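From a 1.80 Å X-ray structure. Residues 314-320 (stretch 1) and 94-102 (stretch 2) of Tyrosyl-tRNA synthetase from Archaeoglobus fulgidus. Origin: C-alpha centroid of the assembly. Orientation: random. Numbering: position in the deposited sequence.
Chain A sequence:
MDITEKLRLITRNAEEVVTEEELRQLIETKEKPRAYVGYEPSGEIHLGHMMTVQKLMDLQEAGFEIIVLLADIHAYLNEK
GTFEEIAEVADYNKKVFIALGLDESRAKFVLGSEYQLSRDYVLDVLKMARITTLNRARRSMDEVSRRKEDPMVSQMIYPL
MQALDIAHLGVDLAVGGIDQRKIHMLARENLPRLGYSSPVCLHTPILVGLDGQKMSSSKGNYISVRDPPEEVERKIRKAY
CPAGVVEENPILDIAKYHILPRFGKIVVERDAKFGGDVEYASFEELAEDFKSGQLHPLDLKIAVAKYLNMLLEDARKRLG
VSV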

# COMPACT_ATOMS: atom_id res chain seq x y z
N ASP A 314 26.15 32.78 5.16
CA ASP A 314 25.25 33.54 4.31
C ASP A 314 23.85 32.92 4.38
O ASP A 314 22.84 33.63 4.41
CB ASP A 314 25.75 33.52 2.87
CG ASP A 314 24.83 34.26 1.92
OD1 ASP A 314 24.65 35.48 2.10
OD2 ASP A 314 24.29 33.61 1.00
N ALA A 315 23.79 31.59 4.41
CA ALA A 315 22.52 30.89 4.47
C ALA A 315 21.77 31.28 5.74
O ALA A 315 20.58 31.61 5.70
CB ALA A 315 22.75 29.37 4.45
N ARG A 316 22.47 31.26 6.87
CA ARG A 316 21.86 31.62 8.14
C ARG A 316 21.43 33.09 8.12
O ARG A 316 20.38 33.44 8.65
CB ARG A 316 22.84 31.36 9.28
CG ARG A 316 22.88 29.89 9.70
CD ARG A 316 24.05 29.57 10.61
NE ARG A 316 25.32 29.57 9.88
CZ ARG A 316 26.48 29.18 10.39
NH1 ARG A 316 27.58 29.22 9.65
NH2 ARG A 316 26.55 28.75 11.65
N LYS A 317 22.24 33.93 7.49
CA LYS A 317 21.94 35.35 7.38
C LYS A 317 20.58 35.53 6.70
O LYS A 317 19.73 36.29 7.18
CB LYS A 317 23.02 36.06 6.56
CG LYS A 317 22.81 37.55 6.36
CD LYS A 317 23.83 38.11 5.38
CE LYS A 317 23.67 39.61 5.20
NZ LYS A 317 23.95 40.35 6.46
N ARG A 318 20.38 34.84 5.58
CA ARG A 318 19.12 34.93 4.85
C ARG A 318 18.02 34.29 5.69
O ARG A 318 16.91 34.82 5.79
CB ARG A 318 19.22 34.18 3.52
CG ARG A 318 20.19 34.79 2.52
CD ARG A 318 20.26 33.94 1.26
NE ARG A 318 21.26 34.45 0.32
CZ ARG A 318 21.58 33.85 -0.83
NH1 ARG A 318 22.51 34.39 -1.62
NH2 ARG A 318 20.98 32.73 -1.19
N LEU A 319 18.35 33.15 6.29
CA LEU A 319 17.42 32.41 7.13
C LEU A 319 16.92 33.29 8.27
O LEU A 319 15.92 32.98 8.91
CB LEU A 319 18.11 31.17 7.70
CG LEU A 319 17.28 30.19 8.52
CD1 LEU A 319 16.13 29.65 7.69
CD2 LEU A 319 18.18 29.06 9.00
N GLY A 320 17.62 34.40 8.51
CA GLY A 320 17.24 35.31 9.57
C GLY A 320 17.08 34.61 10.90
O GLY A 320 16.02 34.79 11.54
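Stretch 2 (94-102) KKVFIALGL

How does the backbone of stretch 2 run relative to stretch 1? Each stretch opens inside a helix that began earlier in the chain; stretch 2 then leaves its helix for a loop. The axes of helix 314-319 and helix 94-99 approach to 8.6 Å, and their N-to-C directions differ by 122°, so the second helix crosses the first obliquely, more against its direction than along it. Beyond the helical part, stretch 2 turns off at Gly 101, whose positive phi marks a Schellman motif: Gly 101 N bonds back to Ile 98 O (2.8 Å) and Leu 102 N to Phe 97 O (2.9 Å).

What meets at Ala 315? Two alanines, with Ala 315 CA and Ala 99 CA 5.1 Å apart. The methyl of Ala 99 points toward stretch 1 and packs against its backbone, Ala 99 CB lying 3.4 Å from Ala 315 O. That oxygen already accepts a helical hydrogen bond from Leu 319 N (2.8 Å). Ala 315 CB in turn meets Leu 100 CD2 at 4.0 Å; Leu 100 starts away from stretch 1, but its end comes nearer.

How does Arg 318 follow the turn? Its CA-to-CB bond points toward stretch 2, and the side chain runs along the backbone from Ala 99 to Gly 101, with Arg 318 CD 3.2 Å from Ala 99 O and Arg 318 NH2 3.6 Å from Gly 101 CA, which sits at the guanidinium edge. These are packing contacts; no hydrogen bond joins the two stretches. Within stretch 1, Arg 318 NE lies 3.2 Å from Asp 314 OD2, a salt bridge of charges only, since the oxygen is well out of the guanidinium plane.

Where does Leu 319 settle? It reaches back along the second helix: Leu 319 CB lies 3.9 Å from Ala 99 CB, while Leu 319 CD1 comes within 3.7 Å of Lys 95 CB, one turn earlier.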

# COMPACT_ATOMS: atom_id res chain seq x y z
N LYS A 94 11.43 24.35 4.24
CA LYS A 94 11.14 25.32 3.20
C LYS A 94 11.98 26.57 3.42
O LYS A 94 12.53 27.14 2.48
CB LYS A 94 9.65 25.68 3.19
CG LYS A 94 9.22 26.61 2.06
CD LYS A 94 7.73 26.43 1.77
CE LYS A 94 6.90 27.66 2.08
NZ LYS A 94 6.96 28.68 1.00
N LYS A 95 12.09 26.99 4.68
CA LYS A 95 12.88 28.18 5.02
C LYS A 95 14.34 27.99 4.63
O LYS A 95 14.96 28.88 4.05
CB LYS A 95 12.80 28.46 6.52
CG LYS A 95 11.42 28.83 7.01
CD LYS A 95 11.45 29.14 8.50
CE LYS A 95 10.09 29.61 8.99
NZ LYS A 95 10.12 29.99 10.43
N VAL A 96 14.89 26.82 4.93
CA VAL A 96 16.28 26.53 4.61
C VAL A 96 16.52 26.52 3.11
O VAL A 96 17.45 27.16 2.63
CB VAL A 96 16.72 25.17 5.21
CG1 VAL A 96 18.17 24.88 4.82
CG2 VAL A 96 16.57 25.20 6.71
N PHE A 97 15.69 25.79 2.37
CA PHE A 97 15.85 25.72 0.93
C PHE A 97 15.83 27.11 0.31
O PHE A 97 16.57 27.38 -0.64
CB PHE A 97 14.76 24.83 0.30
CG PHE A 97 14.95 23.36 0.58
CD1 PHE A 97 16.17 22.74 0.34
CD2 PHE A 97 13.89 22.59 1.07
CE1 PHE A 97 16.35 21.38 0.59
CE2 PHE A 97 14.06 21.23 1.32
CZ PHE A 97 15.29 20.62 1.08
N ILE A 98 14.99 27.99 0.84
CA ILE A 98 14.91 29.36 0.35
C ILE A 98 16.24 30.04 0.67
O ILE A 98 16.88 30.64 -0.20
CB ILE A 98 13.77 30.14 1.03
CG1 ILE A 98 12.42 29.53 0.65
CG2 ILE A 98 13.82 31.62 0.62
CD1 ILE A 98 11.24 30.16 1.34
N ALA A 99 16.64 29.93 1.93
CA ALA A 99 17.88 30.53 2.41
C ALA A 99 19.11 30.02 1.65
O ALA A 99 20.11 30.73 1.57
CB ALA A 99 18.04 30.25 3.90
N LEU A 100 19.03 28.82 1.10
CA LEU A 100 20.15 28.25 0.35
C LEU A 100 20.19 28.77 -1.08
O LEU A 100 21.13 28.48 -1.83
CB LEU A 100 20.08 26.73 0.34
CG LEU A 100 20.38 26.00 1.65
CD1 LEU A 100 20.18 24.51 1.45
CD2 LEU A 100 21.81 26.29 2.09
N GLY A 101 19.16 29.51 -1.47
CA GLY A 101 19.13 30.05 -2.82
C GLY A 101 17.87 29.72 -3.60
O GLY A 101 17.61 30.32 -4.64
N LEU A 102 17.08 28.76 -3.11
CA LEU A 102 15.85 28.41 -3.81
C LEU A 102 14.69 29.29 -3.36
O LEU A 102 13.70 28.81 -2.81
CB LEU A 102 15.51 26.93 -3.57
CG LEU A 102 16.34 25.91 -4.36
CD1 LEU A 102 15.93 24.50 -3.97
CD2 LEU A 102 16.13 26.13 -5.85